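Local coordinates for protein methylthioribose-1-phosphate isomerase (Saccharomyces cerevisiae, PDB 1W2W) that catalyses the interconversion of 5-methylthioribose 1-phosphate and 5-methylthioribulose 1-phosphate in the methionine salvage pathway, at residues K97-L102 / N114-I119. Numbering follows the deposited sequence.
Sequences KRLDFL and NSLVEI
An antiparallel helical hairpin in the N-terminal, largely helical part of the isomerase brings Leu99 and Leu102 of helix 88-103 against Leu116 and Ile119 of helix 111-124. The axes of segments 97-102 and 114-119 run at 173° to each other and 10.7 Å apart at closest approach, which leaves room for side chains to meet between the helices, with one methyl reaching a backbone carbonyl. Leu116 buries the largest area, 78 Å². Its CD1 packs 3.6 Å from the carbonyl oxygen Leu99 O, while its other methyl, CD2, lies 4.0 Å from Leu102 CD2 and 4.2 Å from Leu99 CD2. The two methyls of Leu116 thus contact residues three positions apart on the same face of the facing helix. Leu102 has CG anti to its backbone N (chi1 -178°), the torsion that carries CD2 to Leu116; the two side chains cross at about a right angle. One turn along from Leu116, Ile119 CG2 meets Leu99 CD1 more loosely, at 4.4 Å. All four touching residues are buried. Helix 53-73 also packs against the pair, Val64 on Leu99 and Ser61 on Ile119. Apolar residues at i and i+3 on each helix, meeting across an antiparallel pair joined by a short connection, form an alpha-helical hairpin, here within the helical part of the N-terminal half of this isomerase, together with helices 53-73 and 129-168.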
ATOM      1  N   LYS A  97     -18.717  26.166 -23.632  1.00 19.52           N
ATOM      2  CA  LYS A  97     -18.871  24.724 -23.795  1.00 20.25           C
ATOM      3  C   LYS A  97     -17.538  24.024 -23.520  1.00 19.57           C
ATOM      4  O   LYS A  97     -17.492  22.980 -22.868  1.00 19.51           O
ATOM      5  CB  LYS A  97     -19.371  24.418 -25.208  1.00 21.33           C
ATOM      6  CG  LYS A  97     -19.607  22.945 -25.523  1.00 23.52           C
ATOM      7  CD  LYS A  97     -20.369  22.817 -26.850  1.00 29.91           C
ATOM      8  CE  LYS A  97     -19.441  22.534 -28.021  1.00 31.98           C
ATOM      9  NZ  LYS A  97     -19.528  21.088 -28.399  1.00 35.70           N
ATOM     10  N   ARG A  98     -16.452  24.609 -24.009  1.00 18.66           N
ATOM     11  CA  ARG A  98     -15.137  24.012 -23.812  1.00 17.93           C
ATOM     12  C   ARG A  98     -14.656  24.138 -22.361  1.00 17.69           C
ATOM     13  O   ARG A  98     -13.949  23.254 -21.861  1.00 15.96           O
ATOM     14  CB  ARG A  98     -14.134  24.568 -24.828  1.00 18.72           C
ATOM     15  CG  ARG A  98     -14.377  23.966 -26.208  1.00 19.77           C
ATOM     16  CD  ARG A  98     -13.567  24.586 -27.312  1.00 21.25           C
ATOM     17  NE  ARG A  98     -12.155  24.211 -27.239  1.00 19.37           N
ATOM     18  CZ  ARG A  98     -11.688  22.996 -27.472  1.00 18.67           C
ATOM     19  NH1 ARG A  98     -12.513  22.006 -27.795  1.00 21.52           N
ATOM     20  NH2 ARG A  98     -10.386  22.771 -27.394  1.00 19.25           N
ATOM     21  N   LEU A  99     -15.058  25.211 -21.684  1.00 16.78           N
ATOM     22  CA  LEU A  99     -14.853  25.310 -20.233  1.00 16.24           C
ATOM     23  C   LEU A  99     -15.601  24.242 -19.442  1.00 17.19           C
ATOM     24  O   LEU A  99     -15.063  23.673 -18.489  1.00 15.69           O
ATOM     25  CB  LEU A  99     -15.171  26.718 -19.715  1.00 15.86           C
ATOM     26  CG  LEU A  99     -14.325  27.867 -20.264  1.00 14.62           C
ATOM     27  CD1 LEU A  99     -14.930  29.205 -19.834  1.00 14.91           C
ATOM     28  CD2 LEU A  99     -12.874  27.745 -19.777  1.00 16.19           C
ATOM     29  N   ASP A 100     -16.839  23.957 -19.830  1.00 16.55           N
ATOM     30  CA  ASP A 100     -17.571  22.832 -19.254  1.00 17.09           C
ATOM     31  C   ASP A 100     -16.914  21.475 -19.523  1.00 15.66           C
ATOM     32  O   ASP A 100     -16.893  20.608 -18.649  1.00 14.78           O
ATOM     33  CB  ASP A 100     -19.044  22.835 -19.702  1.00 17.01           C
ATOM     34  CG  ASP A 100     -19.794  24.090 -19.260  1.00 21.09           C
ATOM     35  OD1 ASP A 100     -19.304  24.823 -18.371  1.00 22.42           O
ATOM     36  OD2 ASP A 100     -20.892  24.431 -19.758  1.00 21.43           O
ATOM     37  N   PHE A 101     -16.376  21.290 -20.728  1.00 14.34           N
ATOM     38  CA  PHE A 101     -15.628  20.076 -21.062  1.00 15.41           C
ATOM     39  C   PHE A 101     -14.430  19.943 -20.114  1.00 14.88           C
ATOM     40  O   PHE A 101     -14.226  18.891 -19.484  1.00 14.35           O
ATOM     41  CB  PHE A 101     -15.184  20.152 -22.528  1.00 15.16           C
ATOM     42  CG  PHE A 101     -14.269  19.042 -22.963  1.00 17.20           C
ATOM     43  CD1 PHE A 101     -14.654  17.714 -22.840  1.00 19.18           C
ATOM     44  CD2 PHE A 101     -13.025  19.337 -23.495  1.00 17.91           C
ATOM     45  CE1 PHE A 101     -13.808  16.694 -23.244  1.00 21.73           C
ATOM     46  CE2 PHE A 101     -12.174  18.319 -23.905  1.00 20.93           C
ATOM     47  CZ  PHE A 101     -12.569  16.998 -23.780  1.00 20.36           C
ATOM     48  N   LEU A 102     -13.652  21.016 -20.006  1.00 13.83           N
ATOM     49  CA  LEU A 102     -12.464  21.020 -19.139  1.00 13.17           C
ATOM     50  C   LEU A 102     -12.833  20.661 -17.702  1.00 13.82           C
ATOM     51  O   LEU A 102     -12.153  19.850 -17.060  1.00 13.96           O
ATOM     52  CB  LEU A 102     -11.785  22.394 -19.169  1.00 14.29           C
ATOM     53  CG  LEU A 102     -10.500  22.550 -18.346  1.00 12.99           C
ATOM     54  CD1 LEU A 102      -9.506  21.489 -18.808  1.00 14.77           C
ATOM     55  CD2 LEU A 102      -9.914  23.938 -18.586  1.00 13.86           C
ATOM     56  N   ASN A 114     -13.371  26.154  -8.984  1.00 13.44           N
ATOM     57  CA  ASN A 114     -13.247  27.494  -8.439  1.00 12.79           C
ATOM     58  C   ASN A 114     -12.589  28.478  -9.412  1.00 14.71           C
ATOM     59  O   ASN A 114     -13.018  29.631  -9.543  1.00 14.42           O
ATOM     60  CB  ASN A 114     -12.532  27.463  -7.083  1.00 13.47           C
ATOM     61  CG  ASN A 114     -13.432  26.934  -5.967  1.00 14.61           C
ATOM     62  OD1 ASN A 114     -14.665  26.930  -6.085  1.00 14.25           O
ATOM     63  ND2 ASN A 114     -12.815  26.482  -4.879  1.00 13.09           N
ATOM     64  N   SER A 115     -11.553  28.019 -10.103  1.00 12.88           N
ATOM     65  CA  SER A 115     -10.905  28.815 -11.131  1.00 12.74           C
ATOM     66  C   SER A 115     -11.795  28.994 -12.361  1.00 13.30           C
ATOM     67  O   SER A 115     -11.854  30.081 -12.925  1.00 13.67           O
ATOM     68  CB  SER A 115      -9.571  28.191 -11.549  1.00 13.44           C
ATOM     69  OG  SER A 115      -8.524  28.608 -10.678  1.00 14.14           O
ATOM     70  N   LEU A 116     -12.470  27.939 -12.802  1.00 13.43           N
ATOM     71  CA  LEU A 116     -13.267  28.071 -14.025  1.00 15.49           C
ATOM     72  C   LEU A 116     -14.457  29.015 -13.832  1.00 16.74           C
ATOM     73  O   LEU A 116     -14.848  29.722 -14.762  1.00 16.60           O
ATOM     74  CB  LEU A 116     -13.728  26.709 -14.550  1.00 15.77           C
ATOM     75  CG  LEU A 116     -12.587  25.777 -14.980  1.00 16.51           C
ATOM     76  CD1 LEU A 116     -13.139  24.472 -15.546  1.00 17.86           C
ATOM     77  CD2 LEU A 116     -11.616  26.440 -15.961  1.00 17.32           C
ATOM     78  N   VAL A 117     -15.022  29.034 -12.629  1.00 17.00           N
ATOM     79  CA  VAL A 117     -16.081  29.987 -12.288  1.00 17.87           C
ATOM     80  C   VAL A 117     -15.569  31.418 -12.458  1.00 18.03           C
ATOM     81  O   VAL A 117     -16.232  32.261 -13.070  1.00 18.67           O
ATOM     82  CB  VAL A 117     -16.596  29.768 -10.839  1.00 17.82           C
ATOM     83  CG1 VAL A 117     -17.413  30.967 -10.352  1.00 19.19           C
ATOM     84  CG2 VAL A 117     -17.392  28.466 -10.736  1.00 18.18           C
ATOM     85  N   GLU A 118     -14.377  31.679 -11.930  1.00 16.65           N
ATOM     86  CA  GLU A 118     -13.765  32.991 -12.031  1.00 18.32           C
ATOM     87  C   GLU A 118     -13.475  33.331 -13.490  1.00 17.08           C
ATOM     88  O   GLU A 118     -13.731  34.458 -13.924  1.00 18.67           O
ATOM     89  CB  GLU A 118     -12.491  33.073 -11.189  1.00 18.85           C
ATOM     90  CG  GLU A 118     -11.928  34.480 -11.023  1.00 24.86           C
ATOM     91  CD  GLU A 118     -12.987  35.539 -10.760  1.00 29.51           C
ATOM     92  OE1 GLU A 118     -13.832  35.354  -9.855  1.00 31.73           O
ATOM     93  OE2 GLU A 118     -12.967  36.568 -11.463  1.00 31.89           O
ATOM     94  N   ILE A 119     -12.956  32.364 -14.248  1.00 16.57           N
ATOM     95  CA  ILE A 119     -12.674  32.620 -15.664  1.00 15.08           C
ATOM     96  C   ILE A 119     -13.970  32.948 -16.422  1.00 16.24           C
ATOM     97  O   ILE A 119     -13.985  33.859 -17.263  1.00 15.60           O
ATOM     98  CB  ILE A 119     -11.917  31.454 -16.322  1.00 15.64           C
ATOM     99  CG1 ILE A 119     -10.507  31.341 -15.726  1.00 14.46           C
ATOM    100  CG2 ILE A 119     -11.887  31.628 -17.859  1.00 13.54           C
ATOM    101  CD1 ILE A 119      -9.782  30.033 -16.037  1.00 16.69           C
TER